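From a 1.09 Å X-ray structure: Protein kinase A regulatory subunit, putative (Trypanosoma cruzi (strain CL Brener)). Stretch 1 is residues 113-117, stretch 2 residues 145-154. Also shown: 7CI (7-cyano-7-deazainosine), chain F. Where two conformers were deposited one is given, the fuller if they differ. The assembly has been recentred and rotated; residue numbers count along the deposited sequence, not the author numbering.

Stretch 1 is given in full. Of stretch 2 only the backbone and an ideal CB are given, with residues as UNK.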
# COMPACT_ATOMS: atom_id res chain seq x y z
N GLU A 113 -17.30 2.67 -5.81
CA GLU A 113 -18.32 3.36 -6.57
C GLU A 113 -17.74 4.42 -7.49
O GLU A 113 -18.22 4.61 -8.61
CB GLU A 113 -19.28 4.01 -5.58
CG GLU A 113 -20.11 3.02 -4.79
CD GLU A 113 -19.35 2.21 -3.73
OE1 GLU A 113 -18.29 2.68 -3.23
OE2 GLU A 113 -19.81 1.11 -3.39
N LEU A 114 -16.71 5.15 -7.03
CA LEU A 114 -16.10 6.19 -7.85
C LEU A 114 -15.24 5.61 -8.96
O LEU A 114 -15.25 6.12 -10.09
CB LEU A 114 -15.27 7.12 -6.97
CG LEU A 114 -16.09 8.03 -6.06
CD1 LEU A 114 -15.20 8.72 -5.06
CD2 LEU A 114 -16.85 9.03 -6.87
N MET A 115 -14.51 4.54 -8.68
CA MET A 115 -13.65 3.94 -9.69
C MET A 115 -14.46 3.25 -10.78
O MET A 115 -14.08 3.27 -11.96
CB MET A 115 -12.68 2.97 -9.02
CG MET A 115 -11.50 2.50 -9.88
SD MET A 115 -10.32 1.42 -9.03
CE MET A 115 -9.49 2.55 -7.92
N TYR A 116 -15.56 2.61 -10.41
CA TYR A 116 -16.31 1.76 -11.34
C TYR A 116 -17.70 2.30 -11.68
O TYR A 116 -18.46 1.62 -12.40
CB TYR A 116 -16.39 0.34 -10.77
CG TYR A 116 -15.02 -0.28 -10.59
CD1 TYR A 116 -14.25 -0.61 -11.69
CD2 TYR A 116 -14.49 -0.54 -9.34
CE1 TYR A 116 -12.97 -1.16 -11.54
CE2 TYR A 116 -13.25 -1.10 -9.19
CZ TYR A 116 -12.50 -1.41 -10.29
OH TYR A 116 -11.29 -1.97 -10.06
N ASP A 117 -18.04 3.49 -11.20
CA ASP A 117 -19.25 4.21 -11.61
C ASP A 117 -20.50 3.36 -11.40
O ASP A 117 -21.22 3.02 -12.34
CB ASP A 117 -19.14 4.74 -13.04
CG ASP A 117 -20.16 5.83 -13.34
OD1 ASP A 117 -20.51 6.59 -12.41
OD2 ASP A 117 -20.62 5.92 -14.50
N UNK A 145 -7.10 12.10 -9.13
CA UNK A 145 -6.62 10.95 -8.38
C UNK A 145 -6.62 9.68 -9.22
O UNK A 145 -5.62 8.96 -9.27
CB UNK A 145 -7.48 10.75 -7.13
N UNK A 146 -7.74 9.37 -9.85
CA UNK A 146 -7.95 8.03 -10.38
C UNK A 146 -6.86 7.64 -11.38
O UNK A 146 -6.32 6.53 -11.32
CB UNK A 146 -9.33 7.94 -11.04
N UNK A 147 -6.56 8.52 -12.32
CA UNK A 147 -5.45 8.25 -13.22
C UNK A 147 -5.60 6.91 -13.89
O UNK A 147 -6.67 6.56 -14.39
CB UNK A 147 -4.12 8.31 -12.47
N UNK A 148 -4.51 6.14 -13.88
CA UNK A 148 -4.45 4.84 -14.53
C UNK A 148 -4.78 3.69 -13.58
O UNK A 148 -4.27 2.58 -13.75
CB UNK A 148 -3.06 4.63 -15.13
N UNK A 149 -5.66 3.92 -12.60
CA UNK A 149 -5.94 2.91 -11.59
C UNK A 149 -6.39 1.59 -12.19
O UNK A 149 -5.99 0.52 -11.73
CB UNK A 149 -7.01 3.42 -10.62
N UNK A 150 -7.28 1.63 -13.18
CA UNK A 150 -7.80 0.39 -13.74
C UNK A 150 -6.70 -0.37 -14.49
O UNK A 150 -6.57 -1.59 -14.36
CB UNK A 150 -8.98 0.68 -14.67
N UNK A 151 -5.90 0.35 -15.28
CA UNK A 151 -4.78 -0.27 -15.98
C UNK A 151 -3.79 -0.89 -15.00
O UNK A 151 -3.27 -1.98 -15.25
CB UNK A 151 -4.07 0.76 -16.86
N UNK A 152 -3.51 -0.19 -13.90
CA UNK A 152 -2.57 -0.72 -12.92
C UNK A 152 -3.10 -2.00 -12.30
O UNK A 152 -2.38 -2.98 -12.15
CB UNK A 152 -2.29 0.32 -11.83
N UNK A 153 -4.38 -2.01 -11.96
CA UNK A 153 -4.99 -3.24 -11.45
C UNK A 153 -4.89 -4.38 -12.47
O UNK A 153 -4.59 -5.52 -12.10
CB UNK A 153 -6.46 -2.99 -11.09
N UNK A 154 -5.14 -4.09 -13.75
CA UNK A 154 -4.99 -5.11 -14.80
C UNK A 154 -3.57 -5.62 -14.89
O UNK A 154 -3.34 -6.79 -15.20
CB UNK A 154 -5.42 -4.55 -16.16
C1 7CI F . -16.16 -0.92 0.74
N1 7CI F . -16.29 -2.33 0.26
O1 7CI F . -17.47 -0.42 1.00
C2 7CI F . -15.46 -3.32 0.61
N2 7CI F . -14.35 -3.30 1.38
O2 7CI F . -14.83 0.94 0.35
C3 7CI F . -13.67 -4.45 1.55
N3 7CI F . -14.11 -5.63 0.94
O3 7CI F . -16.42 1.74 -1.57
C4 7CI F . -15.22 -5.66 0.15
N4 7CI F . -18.66 -5.70 -2.21
C5 7CI F . -15.95 -4.49 -0.05
O5 7CI F . -15.53 -6.77 -0.36
C6 7CI F . -17.15 -4.15 -0.78
C7 7CI F . -17.31 -2.78 -0.52
C8 7CI F . -17.98 -4.99 -1.56
C9 7CI F . -15.57 -0.03 -0.25
C10 7CI F . -16.72 0.49 -0.94
C11 7CI F . -17.70 0.72 0.20
C12 7CI F . -19.22 0.77 -0.27
O4 7CI F . -19.50 -0.32 -1.12

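Position 145 has nothing of stretch 1 within 5.5 Å of its ideal CB, so stretch 1 sets no preference there. The deposited residue is Val145, which makes no contact with it.

At position 146 CA-to-CB points toward stretch 1, but the ideal CB still lies more than 5.5 Å from any of its atoms. A long, flexible and largely apolar chain could cross that gap to Met115, near the end of the helix; leucine would fill less of it, and lysine could reach toward the carbonyls. The residue is Met146, extended with all three chi angles t. Its CE lies 3.7 Å from Met115 CG and 3.3 Å from Met115 O, packing against both the side chain and the backbone.

Position 147 has phi 54° and psi -132°, and positive phi by itself favours glycine. It is also the first corner of a type II' turn from 146 to 149. Gly147 fits this backbone. At 148, just before a helix, serine, threonine, aspartate or asparagine would be usual; Thr148 takes the N-cap position, though its side chain makes no capping bond.

Position 149 points toward stretch 1, and its ideal CB is already 3.8 Å from Met115 CE. Little distance remains to be spanned, so a small apolar residue suits it. Ala149 places its CB at that same 3.8 Å from Met115 CE, while its N closes the turn by bonding to Met146 O at 3.0 Å.

At 150 CA-to-CB runs sideways, with the ideal CB 5.4 Å from Tyr116 CE1. An apolar chain of middling length, such as leucine, isoleucine or methionine, could reach across to touch both Met115 and the tyrosine ring. Ile150 does so: its CD1 is 4.0 Å from Tyr116 CE1, and its CG1 4.2 Å from Met115 CG.

Positions 151 and 152 are out of reach of stretch 1, so many helix-compatible residues would serve. They are Arg151 and Arg152.

Position 153 again points toward stretch 1, one helical turn after 149. Its ideal CB is 5.0 Å from Tyr116 OH, a hydroxyl that can accept or donate, with the Met115 sulfur nearby. Glutamine, glutamate, lysine or arginine could answer the hydroxyl; a broad, flat end could also lie against the sulfur. Arg153 does both. Its NH1 donates a hydrogen bond to Tyr116 OH at 2.9 Å, near the planes of both the ring and the guanidinium, while Met115 SD sits over one guanidinium face, 3.6 Å from Arg153 NE.

Position 154 is out of reach, leaving the choice open; it is Glu154.

Stretch 2 (145-154) VMGTAIRRRE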
# COMPACT_ATOMS: atom_id res chain seq x y z
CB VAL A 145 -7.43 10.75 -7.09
CG1 VAL A 145 -6.90 9.54 -6.31
CG2 VAL A 145 -7.39 12.00 -6.24
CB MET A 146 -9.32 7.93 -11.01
CG MET A 146 -9.60 6.57 -11.56
SD MET A 146 -11.32 6.40 -11.96
CE MET A 146 -11.30 4.82 -12.81
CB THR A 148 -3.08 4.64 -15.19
OG1 THR A 148 -2.06 4.83 -14.21
CG2 THR A 148 -2.90 5.62 -16.36
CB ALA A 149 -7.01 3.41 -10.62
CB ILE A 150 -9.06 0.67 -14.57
CG1 ILE A 150 -10.21 1.11 -13.62
CG2 ILE A 150 -9.46 -0.55 -15.39
CD1 ILE A 150 -11.55 1.44 -14.28
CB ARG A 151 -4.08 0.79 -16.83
CG ARG A 151 -2.82 0.32 -17.52
CD ARG A 151 -2.15 1.50 -18.25
NE ARG A 151 -0.94 1.10 -18.96
CZ ARG A 151 -0.91 0.61 -20.20
NH1 ARG A 151 -2.03 0.44 -20.89
NH2 ARG A 151 0.24 0.27 -20.75
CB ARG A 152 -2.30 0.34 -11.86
CG ARG A 152 -1.23 -0.05 -10.85
CD ARG A 152 -1.01 1.00 -9.79
NE ARG A 152 -0.67 2.30 -10.36
CZ ARG A 152 -1.48 3.35 -10.43
NH1 ARG A 152 -2.71 3.33 -9.94
NH2 ARG A 152 -1.04 4.47 -10.98
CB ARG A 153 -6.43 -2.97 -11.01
CG ARG A 153 -6.49 -2.19 -9.69
CD ARG A 153 -7.88 -1.64 -9.41
NE ARG A 153 -7.94 -1.16 -8.04
CZ ARG A 153 -8.89 -1.44 -7.17
NH1 ARG A 153 -9.98 -2.10 -7.53
NH2 ARG A 153 -8.77 -1.00 -5.93
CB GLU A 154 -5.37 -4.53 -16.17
CG GLU A 154 -6.83 -4.46 -16.45
CD GLU A 154 -7.53 -5.79 -16.22
OE1 GLU A 154 -7.15 -6.78 -16.87
OE2 GLU A 154 -8.46 -5.83 -15.36
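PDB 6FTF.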